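Local coordinates for protein cobalamin biosynthesis precorrin-6Y methylase (CbiE) (Archaeoglobus fulgidus, PDB 2BB3) that probably transfers methyl groups from S-adenosyl-L-methionine to a precorrin intermediate on the pathway to adenosylcobalamin, at residues Leu71-Lys75 and Gly76-Arg80; Leu104-Val107 and Leu108-Ile111; Val126-Ala129 and Leu130-Lys134. One frame throughout, in Å; residues are numbered along the deposited sequence. Where two conformers were deposited one is given.

Contact 1: residues Leu71-Lys75 and Gly76-Arg80; sequences LRSFK and GDEIR
Glu78, in the first turn of helix 76-88, folds back against the loop that leads into it, touching Leu71, Ser73 and Lys75. Its CB lies 3.6 Å from Lys75 O, with Ser73 OG a little farther off. With CG anti to the backbone N (chi1 177°), the chain is turned toward the loop, and CG comes to 3.5 Å from Ser73 O. The same CG packs on the CD2 branch of Leu71 at 3.7 Å. A bend at chi2 lays the carboxylate beside that methyl, with CD and OE1 both 3.8 Å from Leu71 CD2, while OE1 makes its salt bridge to Arg81, farther along the helix. The hydrocarbon part of Glu78 thus covers the buried Leu71 and its acid end stays with a charged partner. Cut back to alanine, the residue would probably uncover Leu71 CD2 and deprive Arg81 of this carboxylate.

Lys75 holds the N-cap position, and its carbonyl starts the helical bonding. Lys75 O accepts from Ile79 N at 3.1 Å, the N-H pointing at it at 157°, and takes a second, weak bond from Glu78 N. The CD1 methyl of Ile79 reaches back over the same turn, 3.4 Å from Lys75 O and also close to Phe74 O. Before the helix, Ser73 OG accepts a weak but nearly straight bond from Lys75 N at 3.3 Å, which spans the turn. The Phe74 ring packs on Ser53 and Leu104.

This is the strand-to-helix turn of a beta-alpha-beta crossover: it joins strand 68-70, at one edge of the parallel sheet, to helix 76-88, after which the chain re-enters that sheet as strand 91-95.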
loop_
_atom_site.group_PDB
_atom_site.type_symbol
_atom_site.label_atom_id
_atom_site.label_comp_id
_atom_site.label_asym_id
_atom_site.label_seq_id
_atom_site.Cartn_x
_atom_site.Cartn_y
_atom_site.Cartn_z
ATOM N N LEU A 71 -3.087 -18.517 -15.032
ATOM C CA LEU A 71 -4.527 -18.278 -15.060
ATOM C C LEU A 71 -4.958 -17.436 -16.255
ATOM O O LEU A 71 -4.280 -16.477 -16.643
ATOM C CB LEU A 71 -4.985 -17.567 -13.784
ATOM C CG LEU A 71 -5.191 -18.383 -12.513
ATOM C CD1 LEU A 71 -5.520 -17.456 -11.353
ATOM C CD2 LEU A 71 -6.310 -19.386 -12.738
ATOM N N ARG A 72 -6.097 -17.804 -16.833
ATOM C CA ARG A 72 -6.658 -17.078 -17.964
ATOM C C ARG A 72 -7.836 -16.272 -17.432
ATOM O O ARG A 72 -7.976 -15.082 -17.709
ATOM C CB ARG A 72 -7.146 -18.047 -19.044
ATOM C CG ARG A 72 -6.055 -18.851 -19.743
ATOM C CD ARG A 72 -5.065 -17.968 -20.505
ATOM N NE ARG A 72 -4.739 -18.524 -21.821
ATOM C CZ ARG A 72 -5.347 -18.177 -22.958
ATOM N NH1 ARG A 72 -6.313 -17.264 -22.947
ATOM N NH2 ARG A 72 -4.998 -18.748 -24.108
ATOM N N SER A 73 -8.670 -16.945 -16.651
ATOM C CA SER A 73 -9.852 -16.339 -16.055
ATOM C C SER A 73 -9.642 -16.096 -14.558
ATOM O O SER A 73 -8.798 -16.739 -13.927
ATOM C CB SER A 73 -11.061 -17.260 -16.275
ATOM O OG SER A 73 -12.117 -16.956 -15.382
ATOM N N PHE A 74 -10.416 -15.166 -14.001
ATOM C CA PHE A 74 -10.336 -14.832 -12.583
ATOM C C PHE A 74 -11.713 -14.694 -11.945
ATOM O O PHE A 74 -11.866 -14.016 -10.928
ATOM C CB PHE A 74 -9.555 -13.531 -12.385
ATOM C CG PHE A 74 -8.073 -13.686 -12.562
ATOM C CD1 PHE A 74 -7.514 -13.803 -13.832
ATOM C CD2 PHE A 74 -7.236 -13.749 -11.450
ATOM C CE1 PHE A 74 -6.140 -13.982 -13.990
ATOM C CE2 PHE A 74 -5.864 -13.928 -11.597
ATOM C CZ PHE A 74 -5.315 -14.045 -12.866
ATOM N N LYS A 75 -12.711 -15.339 -12.541
ATOM C CA LYS A 75 -14.073 -15.276 -12.023
ATOM C C LYS A 75 -14.257 -16.234 -10.850
ATOM O O LYS A 75 -13.371 -17.026 -10.534
ATOM C CB LYS A 75 -15.093 -15.598 -13.129
ATOM C CG LYS A 75 -15.090 -14.630 -14.324
ATOM C CD LYS A 75 -15.007 -13.176 -13.878
ATOM C CE LYS A 75 -15.287 -12.211 -15.018
ATOM N NZ LYS A 75 -16.730 -12.194 -15.389
ATOM N N GLY A 76 -15.417 -16.155 -10.212
ATOM C CA GLY A 76 -15.693 -17.001 -9.064
ATOM C C GLY A 76 -15.432 -18.487 -9.242
ATOM O O GLY A 76 -14.686 -19.085 -8.463
ATOM N N ASP A 77 -16.023 -19.044 -10.293
ATOM C CA ASP A 77 -15.896 -20.450 -10.653
ATOM C C ASP A 77 -14.450 -20.931 -10.690
ATOM O O ASP A 77 -14.120 -22.007 -10.178
ATOM C CB ASP A 77 -16.537 -20.664 -12.028
ATOM C CG ASP A 77 -16.174 -19.562 -13.016
ATOM O OD1 ASP A 77 -16.569 -18.397 -12.784
ATOM O OD2 ASP A 77 -15.489 -19.856 -14.019
ATOM N N GLU A 78 -13.591 -20.114 -11.281
ATOM C CA GLU A 78 -12.182 -20.447 -11.449
ATOM C C GLU A 78 -11.468 -20.389 -10.091
ATOM O O GLU A 78 -10.610 -21.224 -9.799
ATOM C CB GLU A 78 -11.515 -19.486 -12.443
ATOM C CG GLU A 78 -10.012 -19.701 -12.624
ATOM C CD GLU A 78 -9.662 -21.110 -13.099
ATOM O OE1 GLU A 78 -9.146 -21.919 -12.291
ATOM O OE2 GLU A 78 -9.914 -21.420 -14.286
ATOM N N ILE A 79 -11.821 -19.414 -9.252
ATOM C CA ILE A 79 -11.184 -19.310 -7.939
ATOM C C ILE A 79 -11.722 -20.399 -7.016
ATOM O O ILE A 79 -11.020 -20.860 -6.120
ATOM C CB ILE A 79 -11.379 -17.894 -7.297
ATOM C CG1 ILE A 79 -10.325 -16.919 -7.823
ATOM C CG2 ILE A 79 -11.157 -17.953 -5.794
ATOM C CD1 ILE A 79 -10.258 -16.796 -9.316
ATOM N N ARG A 80 -12.966 -20.818 -7.244
ATOM C CA ARG A 80 -13.548 -21.885 -6.441
ATOM C C ARG A 80 -12.789 -23.182 -6.700
ATOM O O ARG A 80 -12.480 -23.931 -5.765
ATOM C CB ARG A 80 -15.033 -22.094 -6.769
ATOM C CG ARG A 80 -15.970 -21.077 -6.143
ATOM C CD ARG A 80 -17.431 -21.560 -6.134
ATOM N NE ARG A 80 -18.335 -20.453 -5.840
ATOM C CZ ARG A 80 -18.522 -19.407 -6.645
ATOM N NH1 ARG A 80 -17.876 -19.330 -7.803
ATOM N NH2 ARG A 80 -19.332 -18.414 -6.282
#

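Contact 2: residues Leu104-Val107 and Leu108-Ile111; sequences LGRV and LREI
The guanidinium of Arg109 lies back over the Gly105-Arg106 peptide, with Gly105 O 3.9 Å above one face and offset toward its rim. Its NH1 lies 3.6 Å from Arg106 CA, while NH2 reaches Glu139 of the second subunit in a salt bridge. The Arg106 guanidinium is turned almost square to it, the two planes 81° apart. Arg109 CG is anti to the carbonyl carbon (chi1 -64°) and the chain runs extended to NE, which sends the head back along the helix toward its start.

Beneath, the backbone carries regular bonds from Leu108 N to Leu104 O (3.0 Å) and from Arg109 N to Gly105 O. Beyond the helix the chain turns more tightly: Glu110 N reaches back three residues to Val107 O, bonding at 2.9 Å from well above the carbonyl plane, and Ile111 CG1 closes on the same oxygen at 3.3 Å. Leu104 CB meets Leu108 CG at 4.2 Å, and both leucines rest on Ile26 of the parallel sheet.

The short helix is therefore amphipathic, apolar toward its own domain and basic toward the partner chain, where Arg106 and Arg109 gather on Glu139 of the second subunit, which probably balances their charge.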
loop_
_atom_site.group_PDB
_atom_site.type_symbol
_atom_site.label_atom_id
_atom_site.label_comp_id
_atom_site.label_asym_id
_atom_site.label_seq_id
_atom_site.Cartn_x
_atom_site.Cartn_y
_atom_site.Cartn_z
ATOM N N LEU A 104 -8.862 -9.666 -5.732
ATOM C CA LEU A 104 -9.869 -10.700 -5.654
ATOM C C LEU A 104 -10.865 -10.525 -4.513
ATOM O O LEU A 104 -11.835 -11.251 -4.429
ATOM C CB LEU A 104 -9.176 -12.068 -5.523
ATOM C CG LEU A 104 -8.306 -12.477 -6.720
ATOM C CD1 LEU A 104 -7.645 -13.819 -6.439
ATOM C CD2 LEU A 104 -9.147 -12.544 -7.999
ATOM N N GLY A 105 -10.630 -9.562 -3.635
ATOM C CA GLY A 105 -11.520 -9.351 -2.502
ATOM C C GLY A 105 -13.002 -9.566 -2.775
ATOM O O GLY A 105 -13.663 -10.365 -2.102
ATOM N N ARG A 106 -13.513 -8.844 -3.769
ATOM C CA ARG A 106 -14.917 -8.909 -4.146
ATOM C C ARG A 106 -15.452 -10.303 -4.418
ATOM O O ARG A 106 -16.410 -10.731 -3.786
ATOM C CB ARG A 106 -15.167 -8.035 -5.370
ATOM C CG ARG A 106 -15.117 -6.552 -5.098
ATOM C CD ARG A 106 -15.143 -5.796 -6.414
ATOM N NE ARG A 106 -15.790 -4.494 -6.297
ATOM C CZ ARG A 106 -16.120 -3.737 -7.338
ATOM N NH1 ARG A 106 -16.712 -2.564 -7.153
ATOM N NH2 ARG A 106 -15.856 -4.159 -8.571
ATOM N N VAL A 107 -14.856 -11.020 -5.360
ATOM C CA VAL A 107 -15.370 -12.346 -5.640
ATOM C C VAL A 107 -15.162 -13.291 -4.468
ATOM O O VAL A 107 -15.948 -14.209 -4.284
ATOM C CB VAL A 107 -14.768 -12.938 -6.921
ATOM C CG1 VAL A 107 -14.949 -11.942 -8.062
ATOM C CG2 VAL A 107 -13.316 -13.272 -6.720
ATOM N N LEU A 108 -14.128 -13.059 -3.665
ATOM C CA LEU A 108 -13.897 -13.910 -2.501
ATOM C C LEU A 108 -15.123 -13.850 -1.588
ATOM O O LEU A 108 -15.587 -14.874 -1.089
ATOM C CB LEU A 108 -12.636 -13.479 -1.722
ATOM C CG LEU A 108 -11.252 -13.807 -2.302
ATOM C CD1 LEU A 108 -10.165 -13.275 -1.384
ATOM C CD2 LEU A 108 -11.105 -15.318 -2.489
ATOM N N ARG A 109 -15.660 -12.651 -1.382
ATOM C CA ARG A 109 -16.843 -12.498 -0.539
ATOM C C ARG A 109 -18.040 -13.279 -1.079
ATOM O O ARG A 109 -18.968 -13.572 -0.340
ATOM C CB ARG A 109 -17.210 -11.020 -0.386
ATOM C CG ARG A 109 -16.151 -10.218 0.332
ATOM C CD ARG A 109 -16.571 -8.778 0.560
ATOM N NE ARG A 109 -15.394 -7.946 0.782
ATOM C CZ ARG A 109 -14.953 -7.038 -0.083
ATOM N NH1 ARG A 109 -15.601 -6.840 -1.221
ATOM N NH2 ARG A 109 -13.844 -6.353 0.175
ATOM N N GLU A 110 -18.016 -13.616 -2.363
ATOM C CA GLU A 110 -19.104 -14.383 -2.972
ATOM C C GLU A 110 -18.884 -15.885 -2.916
ATOM O O GLU A 110 -19.677 -16.649 -3.459
ATOM C CB GLU A 110 -19.290 -14.001 -4.441
ATOM C CG GLU A 110 -19.777 -12.601 -4.662
ATOM C CD GLU A 110 -20.089 -12.341 -6.117
ATOM O OE1 GLU A 110 -21.081 -11.636 -6.386
ATOM O OE2 GLU A 110 -19.348 -12.837 -6.993
ATOM N N ILE A 111 -17.822 -16.324 -2.263
ATOM C CA ILE A 111 -17.555 -17.748 -2.212
ATOM C C ILE A 111 -17.821 -18.351 -0.836
ATOM O O ILE A 111 -17.403 -17.801 0.178
ATOM C CB ILE A 111 -16.093 -18.022 -2.648
ATOM C CG1 ILE A 111 -15.891 -17.497 -4.074
ATOM C CG2 ILE A 111 -15.784 -19.508 -2.553
ATOM C CD1 ILE A 111 -14.447 -17.516 -4.546
#

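Contact 3: residues Val126-Ala129 and Leu130-Lys134; sequences VQVA and LARLK
Val126, Gln127, Val128 and Ala129 each offer a carbonyl to the amide four residues on, at Leu130, Ala131, Arg132 and Leu133, in bonds of regular alpha-helical geometry; that of Leu130 N to Val126 O is 3.0 Å long with an N-H angle of 164°. Lys134, with positive phi (63°), ends the helix, its N keeping a weak bond to Leu130 O.

Val126 and Leu130 project from the same side of the helix, one turn apart, and meet through methyls, CG1 to CD2 at 3.8 Å. They are pressed against Leu164 of strand 162-167. Val128 and Arg132 run alongside each other too, but here a methyl meets a charged group: Val128 CG1, anti to the backbone N (chi1 172°), sits over one face of the guanidinium, 3.7 Å from Arg132 NH1. Arg132 CG lies 3.3 Å from Val128 O; from there a bend at chi2 returns the guanidinium over Val128, and NH2 makes a salt bridge to Glu192. Leu133 CG approaches Ala129 O at 3.4 Å on the side where Ala129 packs on Ile210 and Leu133 on Phe212. The small Ala131 sets its CB 3.4 Å from Gln127 O and packs outward on Ile119 of the second subunit.

The Gln127 amide is held at OE1 by Ser124 N and more weakly at NE2 by Asp98 of the second subunit, a residue that binds S-adenosyl-L-homocysteine.

Helix 125-133 thus has one side against the mixed sheet and another in the dimer interface. It starts at Ser125, which also binds that ligand, and Ala129 and Val128 touch Leu187, another such residue, so this packing backs the S-adenosyl-L-homocysteine site of this tetrapyrrole methylase.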
loop_
_atom_site.group_PDB
_atom_site.type_symbol
_atom_site.label_atom_id
_atom_site.label_comp_id
_atom_site.label_asym_id
_atom_site.label_seq_id
_atom_site.Cartn_x
_atom_site.Cartn_y
_atom_site.Cartn_z
ATOM N N VAL A 126 -0.188 1.370 -6.943
ATOM C CA VAL A 126 -0.662 2.527 -6.213
ATOM C C VAL A 126 0.491 3.107 -5.401
ATOM O O VAL A 126 0.719 4.315 -5.414
ATOM C CB VAL A 126 -1.850 2.174 -5.279
ATOM C CG1 VAL A 126 -2.009 3.284 -4.189
ATOM C CG2 VAL A 126 -3.133 2.067 -6.110
ATOM N N GLN A 127 1.229 2.252 -4.710
ATOM C CA GLN A 127 2.366 2.723 -3.925
ATOM C C GLN A 127 3.465 3.316 -4.785
ATOM O O GLN A 127 4.070 4.338 -4.428
ATOM C CB GLN A 127 2.960 1.576 -3.102
ATOM C CG GLN A 127 2.171 1.236 -1.862
ATOM C CD GLN A 127 2.601 -0.075 -1.279
ATOM O OE1 GLN A 127 2.178 -1.133 -1.746
ATOM N NE2 GLN A 127 3.474 -0.024 -0.267
ATOM N N VAL A 128 3.737 2.672 -5.916
ATOM C CA VAL A 128 4.782 3.179 -6.798
ATOM C C VAL A 128 4.394 4.569 -7.316
ATOM O O VAL A 128 5.233 5.466 -7.331
ATOM C CB VAL A 128 5.039 2.183 -7.961
ATOM C CG1 VAL A 128 5.972 2.781 -8.990
ATOM C CG2 VAL A 128 5.643 0.896 -7.398
ATOM N N ALA A 129 3.126 4.755 -7.697
ATOM C CA ALA A 129 2.660 6.060 -8.195
ATOM C C ALA A 129 2.752 7.141 -7.105
ATOM O O ALA A 129 3.220 8.255 -7.343
ATOM C CB ALA A 129 1.193 5.957 -8.713
ATOM N N LEU A 130 2.306 6.794 -5.903
ATOM C CA LEU A 130 2.342 7.721 -4.779
ATOM C C LEU A 130 3.775 8.121 -4.496
ATOM O O LEU A 130 4.052 9.262 -4.132
ATOM C CB LEU A 130 1.719 7.074 -3.544
ATOM C CG LEU A 130 0.333 7.552 -3.088
ATOM C CD1 LEU A 130 -0.417 8.298 -4.187
ATOM C CD2 LEU A 130 -0.440 6.367 -2.579
ATOM N N ALA A 131 4.695 7.180 -4.663
ATOM C CA ALA A 131 6.098 7.487 -4.432
ATOM C C ALA A 131 6.641 8.427 -5.499
ATOM O O ALA A 131 7.470 9.274 -5.201
ATOM C CB ALA A 131 6.921 6.216 -4.379
ATOM N N ARG A 132 6.175 8.286 -6.738
ATOM C CA ARG A 132 6.633 9.181 -7.812
ATOM C C ARG A 132 6.127 10.604 -7.590
ATOM O O ARG A 132 6.838 11.562 -7.846
ATOM C CB ARG A 132 6.107 8.729 -9.184
ATOM C CG ARG A 132 6.623 7.401 -9.669
ATOM C CD ARG A 132 8.110 7.436 -9.988
ATOM N NE ARG A 132 8.450 6.279 -10.800
ATOM C CZ ARG A 132 8.841 5.106 -10.320
ATOM N NH1 ARG A 132 8.959 4.941 -9.006
ATOM N NH2 ARG A 132 9.075 4.091 -11.158
ATOM N N LEU A 133 4.889 10.709 -7.115
ATOM C CA LEU A 133 4.208 11.984 -6.885
ATOM C C LEU A 133 4.507 12.646 -5.553
ATOM O O LEU A 133 4.194 13.821 -5.372
ATOM C CB LEU A 133 2.689 11.786 -6.952
ATOM C CG LEU A 133 2.044 11.282 -8.243
ATOM C CD1 LEU A 133 0.650 10.802 -7.947
ATOM C CD2 LEU A 133 2.019 12.415 -9.264
ATOM N N LYS A 134 5.102 11.902 -4.622
ATOM C CA LYS A 134 5.387 12.433 -3.280
ATOM C C LYS A 134 4.053 12.762 -2.594
ATOM O O LYS A 134 3.934 13.773 -1.906
ATOM C CB LYS A 134 6.245 13.717 -3.346
ATOM C CG LYS A 134 7.549 13.589 -4.112
ATOM C CD LYS A 134 8.451 12.511 -3.514
ATOM C CE LYS A 134 9.764 12.425 -4.256
ATOM N NZ LYS A 134 10.485 13.722 -4.266
#

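Contacts 1 and 2 are neighbours, their centres 11 Å apart: Ile79 CG2 meets Ile111 CD1 at 3.5 Å, Phe74 touches Leu104, and Arg80 gives a weak hydrogen bond to Glu110 O. Contact 3 lies on the opposite side of the chain's centre, 30 Å from contact 1 and 27 Å from contact 2, centre to centre. The bound S-adenosyl-L-homocysteine lies between the two groups, nearer contact 3, about 6 Å from the side chain of Val126, than contacts 1 and 2, about 9 Å from those of Phe74 and Leu104. Across the dimer, contacts 2 and 3 come together: Arg109 NH2 of one subunit makes a weak hydrogen bond to Lys134 O of the other.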